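Local coordinates for trans-4-hydroxy-L-proline dehydratase (Clostridioides difficile 70-100-2010, PDB 6VXC), which uses a glycyl radical to dehydrate trans-4-hydroxy-L-proline to (S)-1-pyrroline-5-carboxylate in the anaerobic breakdown of hydroxyproline, at residues I45-L50 with T102-C107; H109-L114 with I134-I139; L50-Y55 with P141-R146. All blocks are in the same frame, centred on the assembly; numbering follows the deposited sequence.

Contact 1 (I45-L50 with T102-C107); sequences IERAVL and TYPEIC
Thr102 meets the first turn of helix 46-58 at Ala48, its OG1 lying 3.4 Å from Ala48 CB, and one water accepts from both Ala48 N and Thr102 N, bridging the helix start to the loop. Thr102 O takes a bent bond from Arg47 NH1 (3.1 Å, N-H...O angle 137°), in the carbonyl plane on a lone pair. Tyr103 brings CD2 over one face of the Arg47 guanidinium, 3.2 Å from Arg47 CZ, with the planes 37° apart, while Arg47 CD makes a CH-pi contact over the ring. Tyr103 OH bonds Thr291 O. The ring of Pro104 then packs by CG on Ala48 CB (3.8 Å). Glu105 completes the set with an end-on, two-nitrogen salt bridge: Arg47 NH2 reaches OE1 at 2.8 Å and NH1 reaches OE2 at 3.0 Å, so the guanidinium cannot easily rotate. Arg47 spans this distance because its chain is extended, with CG anti to the backbone N (chi1 -178°). Arg47 NE bonds Thr292 O, and Glu105 OE1 also pairs with Arg68 of helix 64-78. The loop after strand 99-101 is thus tied to helix 46-58, while helix 129-143 packs on Ala48 and Pro104.

Contact 2 (H109-L114 with I134-I139); sequences HTMEDL and IHKEEI
His135 meets the 109-114 segment with nearly every atom of its side chain. CB, the first, lies 4.1 Å from Leu114 CD1. With CG anti to the backbone N (chi1 -175°), the imidazole is carried off helix 129-143 toward the start of helix 111-119. CG and CD2 follow along the same leucine methyl, which approaches the ring obliquely and comes to 3.6 Å from CD2. Met111 SD sits at the ring edge, 4.0 Å from CD2; its direction to the ring centroid is nearly perpendicular to the normal, so this sulfur-aromatic contact lies almost in the ring plane. CE1 passes near the backbone of His109, and at the tip NE2 donates to His109 O over 2.8 Å. The N-H...O angle is 180° with the oxygen in the imidazole plane, yet the donor stands above the carbonyl plane, 38° out of it. That bond implies a proton on NE2 and fixes the turn of the ring.

Beyond the ring, the bent Met111 chain brings SD to 3.6 Å from Lys136 CB, while the extended lysine chain leads away. The accepting carbonyl directly precedes a capping box: Asp113 N donates to Thr110 OG1, and Thr110 N to Asp113 OD2, closing the first turn of helix 111-119. The contact therefore joins the beginning of helix 111-119 to the middle of helix 129-143, which also packs through Ile134 and Ile139 on helix 46-58.

Contact 3 (L50-Y55 with P141-R146); sequences LMTEAY and PFWKKR
Tyr55 and Trp143 form the apolar centre as an edge-to-face pair. The six-membered ring of Trp143 directs its edge at the tyrosine face, with CH2 3.3 Å above the Tyr55 ring plane and over its centre; the planes meet at 58°. Phe142 adds a second aromatic group, its CZ 3.5 Å from Tyr55 CB. The methyl of Thr52 lies over the Phe142 face, CG2 being 4.3 Å from the ring centroid, a CH-pi contact. Thr52 divides its branches: CG2, anti to the backbone N, serves the phenylalanine, and OG1 (chi1 -55°) accepts from Trp143 NE1 at 2.8 Å. This bond has an N-H...O angle of 158°, and the oxygen lies in the indole plane. Farther out, Arg146 NH1 bonds Phe142 O and lies 3.3 Å above the Phe142 ring plane, and its NH2 pairs with Glu59. Tyr55 OH bonds Arg68. Thr52 OG1 also bonds Ala48 O; since that carbonyl can only accept, the hydroxyl donates to it while accepting from the indole. The buried NH of Trp143 is thereby satisfied, and one hydroxyl, used in both directions, fixes the indole against helix 46-58.

How the contacts relate
All three contacts are mainly buried, though contact 2 reaches the surface at Lys136. Contacts 1 and 3 use successive turns of helix 46-58 and share Leu50; contacts 2 and 3 both use helix 129-143. Chemistry differs with place: contact 1, whose centre is about 22 Å from the centre of the chain, the nearest of the three, is built round a salt bridge, contact 2 round one histidine-to-carbonyl bond with apolar packing beside it, and contact 3 round aromatic packing. They form one continuous patch. Pro104 CB of contact 1 touches Trp143 CG of contact 3 at 3.7 Å, and Val49 CG2 of contact 1 lies 3.6 Å from Ile134 CG2 of contact 2.

Contact 1 (I45-L50 with T102-C107)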
loop_
_atom_site.group_PDB
_atom_site.type_symbol
_atom_site.label_atom_id
_atom_site.label_comp_id
_atom_site.label_asym_id
_atom_site.label_seq_id
_atom_site.Cartn_x
_atom_site.Cartn_y
_atom_site.Cartn_z
ATOM N N ILE A 45 6.252 21.532 -9.605
ATOM C CA ILE A 45 5.154 22.429 -9.258
ATOM C C ILE A 45 4.180 22.650 -10.409
ATOM O O ILE A 45 3.165 23.334 -10.228
ATOM C CB ILE A 45 5.723 23.784 -8.780
ATOM C CG1 ILE A 45 4.729 24.510 -7.869
ATOM C CG2 ILE A 45 6.134 24.645 -9.981
ATOM C CD1 ILE A 45 4.467 23.790 -6.553
ATOM N N GLU A 46 4.453 22.097 -11.595
ATOM C CA GLU A 46 3.624 22.427 -12.749
ATOM C C GLU A 46 2.181 21.977 -12.561
ATOM O O GLU A 46 1.242 22.679 -12.961
ATOM C CB GLU A 46 4.197 21.808 -14.017
ATOM C CG GLU A 46 3.440 22.245 -15.233
ATOM C CD GLU A 46 4.041 21.745 -16.512
ATOM O OE1 GLU A 46 3.709 20.611 -16.890
ATOM O OE2 GLU A 46 4.844 22.472 -17.130
ATOM N N ARG A 47 1.978 20.787 -12.010
ATOM C CA ARG A 47 0.617 20.306 -11.821
ATOM C C ARG A 47 -0.199 21.293 -10.995
ATOM O O ARG A 47 -1.311 21.666 -11.381
ATOM C CB ARG A 47 0.623 18.939 -11.137
ATOM C CG ARG A 47 -0.769 18.370 -10.960
ATOM C CD ARG A 47 -0.811 17.205 -10.005
ATOM N NE ARG A 47 -2.173 16.697 -9.866
ATOM C CZ ARG A 47 -3.087 17.206 -9.050
ATOM N NH1 ARG A 47 -2.792 18.241 -8.271
ATOM N NH2 ARG A 47 -4.297 16.663 -9.010
ATOM N N ALA A 48 0.353 21.744 -9.866
ATOM C CA ALA A 48 -0.377 22.665 -9.001
ATOM C C ALA A 48 -0.725 23.951 -9.736
ATOM O O ALA A 48 -1.833 24.473 -9.589
ATOM C CB ALA A 48 0.441 22.977 -7.751
ATOM N N VAL A 49 0.200 24.469 -10.542
ATOM C CA VAL A 49 -0.093 25.676 -11.309
ATOM C C VAL A 49 -1.279 25.443 -12.232
ATOM O O VAL A 49 -2.224 26.232 -12.266
ATOM C CB VAL A 49 1.140 26.126 -12.112
ATOM C CG1 VAL A 49 0.751 27.253 -13.058
ATOM C CG2 VAL A 49 2.258 26.574 -11.196
ATOM N N LEU A 50 -1.253 24.347 -12.990
ATOM C CA LEU A 50 -2.301 24.119 -13.978
ATOM C C LEU A 50 -3.654 23.877 -13.322
ATOM O O LEU A 50 -4.683 24.305 -13.852
ATOM C CB LEU A 50 -1.917 22.955 -14.900
ATOM C CG LEU A 50 -0.714 23.265 -15.805
ATOM C CD1 LEU A 50 -0.281 22.061 -16.650
ATOM C CD2 LEU A 50 -0.994 24.477 -16.691
ATOM N N THR A 102 2.706 17.927 -6.965
ATOM C CA THR A 102 2.046 18.265 -5.711
ATOM C C THR A 102 0.544 18.346 -5.913
ATOM O O THR A 102 0.051 18.573 -7.021
ATOM C CB THR A 102 2.520 19.599 -5.121
ATOM O OG1 THR A 102 2.191 20.660 -6.015
ATOM C CG2 THR A 102 4.009 19.594 -4.857
ATOM N N TYR A 103 -0.177 18.201 -4.809
ATOM C CA TYR A 103 -1.628 18.045 -4.827
ATOM C C TYR A 103 -2.251 18.969 -3.782
ATOM O O TYR A 103 -2.780 18.515 -2.764
ATOM C CB TYR A 103 -1.998 16.578 -4.594
ATOM C CG TYR A 103 -1.389 15.634 -5.633
ATOM C CD1 TYR A 103 -0.064 15.230 -5.537
ATOM C CD2 TYR A 103 -2.128 15.185 -6.718
ATOM C CE1 TYR A 103 0.506 14.394 -6.477
ATOM C CE2 TYR A 103 -1.553 14.329 -7.676
ATOM C CZ TYR A 103 -0.236 13.939 -7.542
ATOM O OH TYR A 103 0.367 13.099 -8.477
ATOM N N PRO A 104 -2.221 20.286 -4.019
ATOM C CA PRO A 104 -2.719 21.237 -3.006
ATOM C C PRO A 104 -4.227 21.188 -2.785
ATOM O O PRO A 104 -4.696 21.719 -1.772
ATOM C CB PRO A 104 -2.289 22.596 -3.567
ATOM C CG PRO A 104 -2.222 22.384 -5.048
ATOM C CD PRO A 104 -1.732 20.968 -5.228
ATOM N N GLU A 105 -4.998 20.545 -3.668
ATOM C CA GLU A 105 -6.410 20.333 -3.378
ATOM C C GLU A 105 -6.615 19.376 -2.213
ATOM O O GLU A 105 -7.708 19.342 -1.634
ATOM C CB GLU A 105 -7.149 19.806 -4.608
ATOM C CG GLU A 105 -6.675 18.430 -5.085
ATOM C CD GLU A 105 -5.637 18.530 -6.173
ATOM O OE1 GLU A 105 -5.977 18.218 -7.336
ATOM O OE2 GLU A 105 -4.508 18.976 -5.884
ATOM N N ILE A 106 -5.602 18.572 -1.899
ATOM C CA ILE A 106 -5.651 17.618 -0.801
ATOM C C ILE A 106 -4.866 18.171 0.378
ATOM O O ILE A 106 -5.399 18.307 1.478
ATOM C CB ILE A 106 -5.087 16.251 -1.229
ATOM C CG1 ILE A 106 -5.901 15.673 -2.388
ATOM C CG2 ILE A 106 -5.067 15.285 -0.035
ATOM C CD1 ILE A 106 -5.228 14.470 -3.039
ATOM N N CYS A 107 -3.593 18.479 0.155
ATOM C CA CYS A 107 -2.718 19.047 1.180
ATOM C C CYS A 107 -1.906 20.159 0.539
ATOM O O CYS A 107 -1.037 19.905 -0.301
ATOM C CB CYS A 107 -1.796 17.996 1.807
ATOM S SG CYS A 107 -0.712 18.686 3.084
HETATM O O HOH W 1 2.418 20.316 -8.590
#

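Contact 2 (H109-L114 with I134-I139)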
loop_
_atom_site.group_PDB
_atom_site.type_symbol
_atom_site.label_atom_id
_atom_site.label_comp_id
_atom_site.label_asym_id
_atom_site.label_seq_id
_atom_site.Cartn_x
_atom_site.Cartn_y
_atom_site.Cartn_z
ATOM N N HIS A 109 0.872 22.467 1.141
ATOM C CA HIS A 109 1.954 22.513 2.117
ATOM C C HIS A 109 2.199 23.933 2.611
ATOM O O HIS A 109 1.954 24.909 1.902
ATOM C CB HIS A 109 3.244 21.958 1.516
ATOM C CG HIS A 109 3.174 20.499 1.207
ATOM N ND1 HIS A 109 3.141 20.012 -0.080
ATOM C CD2 HIS A 109 3.101 19.421 2.022
ATOM C CE1 HIS A 109 3.058 18.695 -0.044
ATOM N NE2 HIS A 109 3.029 18.312 1.219
ATOM N N THR A 110 2.643 24.038 3.863
ATOM C CA THR A 110 3.187 25.286 4.374
ATOM C C THR A 110 4.618 25.465 3.873
ATOM O O THR A 110 5.278 24.515 3.437
ATOM C CB THR A 110 3.186 25.313 5.903
ATOM O OG1 THR A 110 4.119 24.342 6.390
ATOM C CG2 THR A 110 1.813 25.003 6.459
ATOM N N MET A 111 5.109 26.704 3.953
ATOM C CA MET A 111 6.503 26.936 3.598
ATOM C C MET A 111 7.434 26.168 4.526
ATOM O O MET A 111 8.518 25.749 4.108
ATOM C CB MET A 111 6.809 28.434 3.601
ATOM C CG MET A 111 5.953 29.239 2.613
ATOM S SD MET A 111 5.982 28.663 0.898
ATOM C CE MET A 111 7.728 28.810 0.520
ATOM N N GLU A 112 7.029 25.959 5.783
ATOM C CA GLU A 112 7.837 25.123 6.661
ATOM C C GLU A 112 7.851 23.676 6.180
ATOM O O GLU A 112 8.885 23.010 6.257
ATOM C CB GLU A 112 7.344 25.190 8.106
ATOM C CG GLU A 112 8.270 24.415 9.044
ATOM C CD GLU A 112 7.758 24.288 10.470
ATOM O OE1 GLU A 112 6.630 24.747 10.755
ATOM O OE2 GLU A 112 8.506 23.742 11.314
ATOM N N ASP A 113 6.710 23.165 5.705
ATOM C CA ASP A 113 6.679 21.828 5.123
ATOM C C ASP A 113 7.734 21.684 4.039
ATOM O O ASP A 113 8.465 20.689 3.989
ATOM C CB ASP A 113 5.298 21.518 4.538
ATOM C CG ASP A 113 4.253 21.220 5.591
ATOM O OD1 ASP A 113 4.597 20.739 6.683
ATOM O OD2 ASP A 113 3.063 21.446 5.304
ATOM N N LEU A 114 7.802 22.661 3.135
ATOM C CA LEU A 114 8.774 22.597 2.055
ATOM C C LEU A 114 10.186 22.590 2.604
ATOM O O LEU A 114 11.038 21.831 2.132
ATOM C CB LEU A 114 8.583 23.772 1.102
ATOM C CG LEU A 114 7.216 23.817 0.428
ATOM C CD1 LEU A 114 7.184 24.886 -0.656
ATOM C CD2 LEU A 114 6.846 22.452 -0.123
ATOM N N ILE A 134 6.839 29.967 -6.509
ATOM C CA ILE A 134 5.525 29.746 -7.111
ATOM C C ILE A 134 4.545 29.218 -6.070
ATOM O O ILE A 134 3.402 29.680 -5.974
ATOM C CB ILE A 134 5.653 28.787 -8.308
ATOM C CG1 ILE A 134 6.429 29.443 -9.445
ATOM C CG2 ILE A 134 4.297 28.282 -8.777
ATOM C CD1 ILE A 134 6.677 28.507 -10.594
ATOM N N HIS A 135 4.979 28.243 -5.268
ATOM C CA HIS A 135 4.102 27.712 -4.234
ATOM C C HIS A 135 3.697 28.810 -3.260
ATOM O O HIS A 135 2.531 28.900 -2.860
ATOM C CB HIS A 135 4.779 26.564 -3.481
ATOM C CG HIS A 135 3.884 25.908 -2.482
ATOM N ND1 HIS A 135 2.880 25.038 -2.845
ATOM C CD2 HIS A 135 3.788 26.050 -1.142
ATOM C CE1 HIS A 135 2.228 24.643 -1.768
ATOM N NE2 HIS A 135 2.762 25.240 -0.717
ATOM N N LYS A 136 4.655 29.650 -2.863
ATOM C CA LYS A 136 4.364 30.708 -1.909
ATOM C C LYS A 136 3.426 31.748 -2.500
ATOM O O LYS A 136 2.501 32.210 -1.823
ATOM C CB LYS A 136 5.658 31.380 -1.451
ATOM C CG LYS A 136 5.411 32.452 -0.411
ATOM C CD LYS A 136 6.637 33.297 -0.146
ATOM C CE LYS A 136 6.460 34.065 1.159
ATOM N NZ LYS A 136 7.447 35.162 1.307
ATOM N N GLU A 137 3.634 32.117 -3.765
ATOM C CA GLU A 137 2.932 33.256 -4.342
ATOM C C GLU A 137 1.663 32.885 -5.092
ATOM O O GLU A 137 0.709 33.668 -5.095
ATOM C CB GLU A 137 3.854 34.015 -5.291
ATOM C CG GLU A 137 5.076 34.599 -4.634
ATOM C CD GLU A 137 5.975 35.315 -5.624
ATOM O OE1 GLU A 137 6.933 35.982 -5.177
ATOM O OE2 GLU A 137 5.720 35.220 -6.846
ATOM N N GLU A 138 1.618 31.727 -5.735
ATOM C CA GLU A 138 0.446 31.343 -6.507
ATOM C C GLU A 138 -0.408 30.276 -5.836
ATOM O O GLU A 138 -1.636 30.329 -5.938
ATOM C CB GLU A 138 0.858 30.841 -7.893
ATOM C CG GLU A 138 1.793 31.739 -8.690
ATOM C CD GLU A 138 1.237 33.135 -8.928
ATOM O OE1 GLU A 138 2.043 34.094 -8.918
ATOM O OE2 GLU A 138 0.013 33.271 -9.170
ATOM N N ILE A 139 0.207 29.294 -5.172
ATOM C CA ILE A 139 -0.507 28.110 -4.700
ATOM C C ILE A 139 -1.140 28.338 -3.333
ATOM O O ILE A 139 -2.342 28.122 -3.161
ATOM C CB ILE A 139 0.424 26.880 -4.660
ATOM C CG1 ILE A 139 1.057 26.637 -6.033
ATOM C CG2 ILE A 139 -0.361 25.642 -4.227
ATOM C CD1 ILE A 139 0.066 26.573 -7.164
#

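Contact 3 (L50-Y55 with P141-R146)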
loop_
_atom_site.group_PDB
_atom_site.type_symbol
_atom_site.label_atom_id
_atom_site.label_comp_id
_atom_site.label_asym_id
_atom_site.label_seq_id
_atom_site.Cartn_x
_atom_site.Cartn_y
_atom_site.Cartn_z
ATOM N N LEU A 50 -1.253 24.347 -12.990
ATOM C CA LEU A 50 -2.301 24.119 -13.978
ATOM C C LEU A 50 -3.654 23.877 -13.322
ATOM O O LEU A 50 -4.683 24.305 -13.852
ATOM C CB LEU A 50 -1.917 22.955 -14.900
ATOM C CG LEU A 50 -0.714 23.265 -15.805
ATOM C CD1 LEU A 50 -0.281 22.061 -16.650
ATOM C CD2 LEU A 50 -0.994 24.477 -16.691
ATOM N N MET A 51 -3.684 23.184 -12.187
ATOM C CA MET A 51 -4.949 23.016 -11.482
ATOM C C MET A 51 -5.461 24.350 -10.948
ATOM O O MET A 51 -6.669 24.598 -10.947
ATOM C CB MET A 51 -4.801 22.010 -10.333
ATOM C CG MET A 51 -4.405 20.602 -10.783
ATOM S SD MET A 51 -5.640 19.727 -11.770
ATOM C CE MET A 51 -6.845 19.307 -10.519
ATOM N N THR A 52 -4.566 25.218 -10.484
ATOM C CA THR A 52 -5.008 26.532 -10.036
ATOM C C THR A 52 -5.673 27.293 -11.177
ATOM O O THR A 52 -6.760 27.852 -11.009
ATOM C CB THR A 52 -3.839 27.336 -9.464
ATOM O OG1 THR A 52 -3.195 26.594 -8.427
ATOM C CG2 THR A 52 -4.354 28.661 -8.887
ATOM N N GLU A 53 -5.053 27.285 -12.362
ATOM C CA GLU A 53 -5.654 27.933 -13.530
ATOM C C GLU A 53 -7.051 27.398 -13.823
ATOM O O GLU A 53 -7.951 28.161 -14.198
ATOM C CB GLU A 53 -4.767 27.746 -14.759
ATOM C CG GLU A 53 -3.453 28.487 -14.729
ATOM C CD GLU A 53 -2.647 28.275 -16.007
ATOM O OE1 GLU A 53 -3.156 27.614 -16.933
ATOM O OE2 GLU A 53 -1.503 28.765 -16.083
ATOM N N ALA A 54 -7.233 26.083 -13.737
ATOM C CA ALA A 54 -8.526 25.502 -14.070
ATOM C C ALA A 54 -9.596 25.909 -13.064
ATOM O O ALA A 54 -10.725 26.218 -13.452
ATOM C CB ALA A 54 -8.419 23.981 -14.166
ATOM N N TYR A 55 -9.272 25.897 -11.767
ATOM C CA TYR A 55 -10.266 26.276 -10.762
ATOM C C TYR A 55 -10.666 27.739 -10.904
ATOM O O TYR A 55 -11.858 28.074 -10.838
ATOM C CB TYR A 55 -9.734 26.007 -9.359
ATOM C CG TYR A 55 -10.048 24.629 -8.823
ATOM C CD1 TYR A 55 -9.741 23.490 -9.556
ATOM C CD2 TYR A 55 -10.665 24.469 -7.590
ATOM C CE1 TYR A 55 -10.030 22.219 -9.061
ATOM C CE2 TYR A 55 -10.953 23.219 -7.086
ATOM C CZ TYR A 55 -10.636 22.090 -7.829
ATOM O OH TYR A 55 -10.923 20.839 -7.321
ATOM N N PRO A 141 -1.913 31.084 -1.549
ATOM C CA PRO A 141 -3.025 32.037 -1.464
ATOM C C PRO A 141 -4.322 31.476 -2.000
ATOM O O PRO A 141 -5.388 31.852 -1.508
ATOM C CB PRO A 141 -2.524 33.228 -2.288
ATOM C CG PRO A 141 -1.049 33.110 -2.262
ATOM C CD PRO A 141 -0.777 31.646 -2.298
ATOM N N PHE A 142 -4.276 30.579 -2.985
ATOM C CA PHE A 142 -5.509 30.028 -3.532
ATOM C C PHE A 142 -5.972 28.768 -2.800
ATOM O O PHE A 142 -7.167 28.628 -2.520
ATOM C CB PHE A 142 -5.336 29.744 -5.029
ATOM C CG PHE A 142 -6.602 29.304 -5.709
ATOM C CD1 PHE A 142 -7.503 30.233 -6.204
ATOM C CD2 PHE A 142 -6.899 27.960 -5.840
ATOM C CE1 PHE A 142 -8.676 29.833 -6.812
ATOM C CE2 PHE A 142 -8.077 27.546 -6.452
ATOM C CZ PHE A 142 -8.966 28.487 -6.943
ATOM N N TRP A 143 -5.060 27.857 -2.459
ATOM C CA TRP A 143 -5.448 26.525 -2.004
ATOM C C TRP A 143 -5.445 26.341 -0.494
ATOM O O TRP A 143 -6.056 25.386 -0.013
ATOM C CB TRP A 143 -4.537 25.456 -2.624
ATOM C CG TRP A 143 -4.782 25.299 -4.071
ATOM C CD1 TRP A 143 -4.048 25.832 -5.094
ATOM C CD2 TRP A 143 -5.854 24.579 -4.680
ATOM N NE1 TRP A 143 -4.595 25.481 -6.296
ATOM C CE2 TRP A 143 -5.703 24.710 -6.073
ATOM C CE3 TRP A 143 -6.921 23.827 -4.182
ATOM C CZ2 TRP A 143 -6.579 24.121 -6.971
ATOM C CZ3 TRP A 143 -7.794 23.249 -5.073
ATOM C CH2 TRP A 143 -7.620 23.400 -6.451
ATOM N N LYS A 144 -4.799 27.218 0.271
ATOM C CA LYS A 144 -4.742 27.006 1.720
ATOM C C LYS A 144 -6.138 26.873 2.326
ATOM O O LYS A 144 -6.353 26.055 3.225
ATOM C CB LYS A 144 -3.967 28.143 2.383
ATOM C CG LYS A 144 -3.792 28.048 3.891
ATOM C CD LYS A 144 -2.834 29.146 4.366
ATOM C CE LYS A 144 -2.588 29.100 5.865
ATOM N NZ LYS A 144 -3.885 29.202 6.593
ATOM N N LYS A 145 -7.099 27.676 1.867
ATOM C CA LYS A 145 -8.449 27.565 2.404
ATOM C C LYS A 145 -9.268 26.485 1.706
ATOM O O LYS A 145 -10.344 26.135 2.197
ATOM C CB LYS A 145 -9.186 28.911 2.305
ATOM C CG LYS A 145 -9.588 29.302 0.888
ATOM C CD LYS A 145 -10.310 30.635 0.875
ATOM C CE LYS A 145 -10.677 31.055 -0.533
ATOM N NZ LYS A 145 -11.202 32.454 -0.585
ATOM N N ARG A 146 -8.788 25.945 0.586
ATOM C CA ARG A 146 -9.546 24.954 -0.164
ATOM C C ARG A 146 -9.129 23.511 0.113
ATOM O O ARG A 146 -9.935 22.604 -0.096
ATOM C CB ARG A 146 -9.429 25.236 -1.668
ATOM C CG ARG A 146 -10.174 26.487 -2.121
ATOM C CD ARG A 146 -9.989 26.741 -3.614
ATOM N NE ARG A 146 -10.950 27.718 -4.126
ATOM C CZ ARG A 146 -10.806 29.040 -4.085
ATOM N NH1 ARG A 146 -9.716 29.580 -3.570
ATOM N NH2 ARG A 146 -11.769 29.824 -4.576
#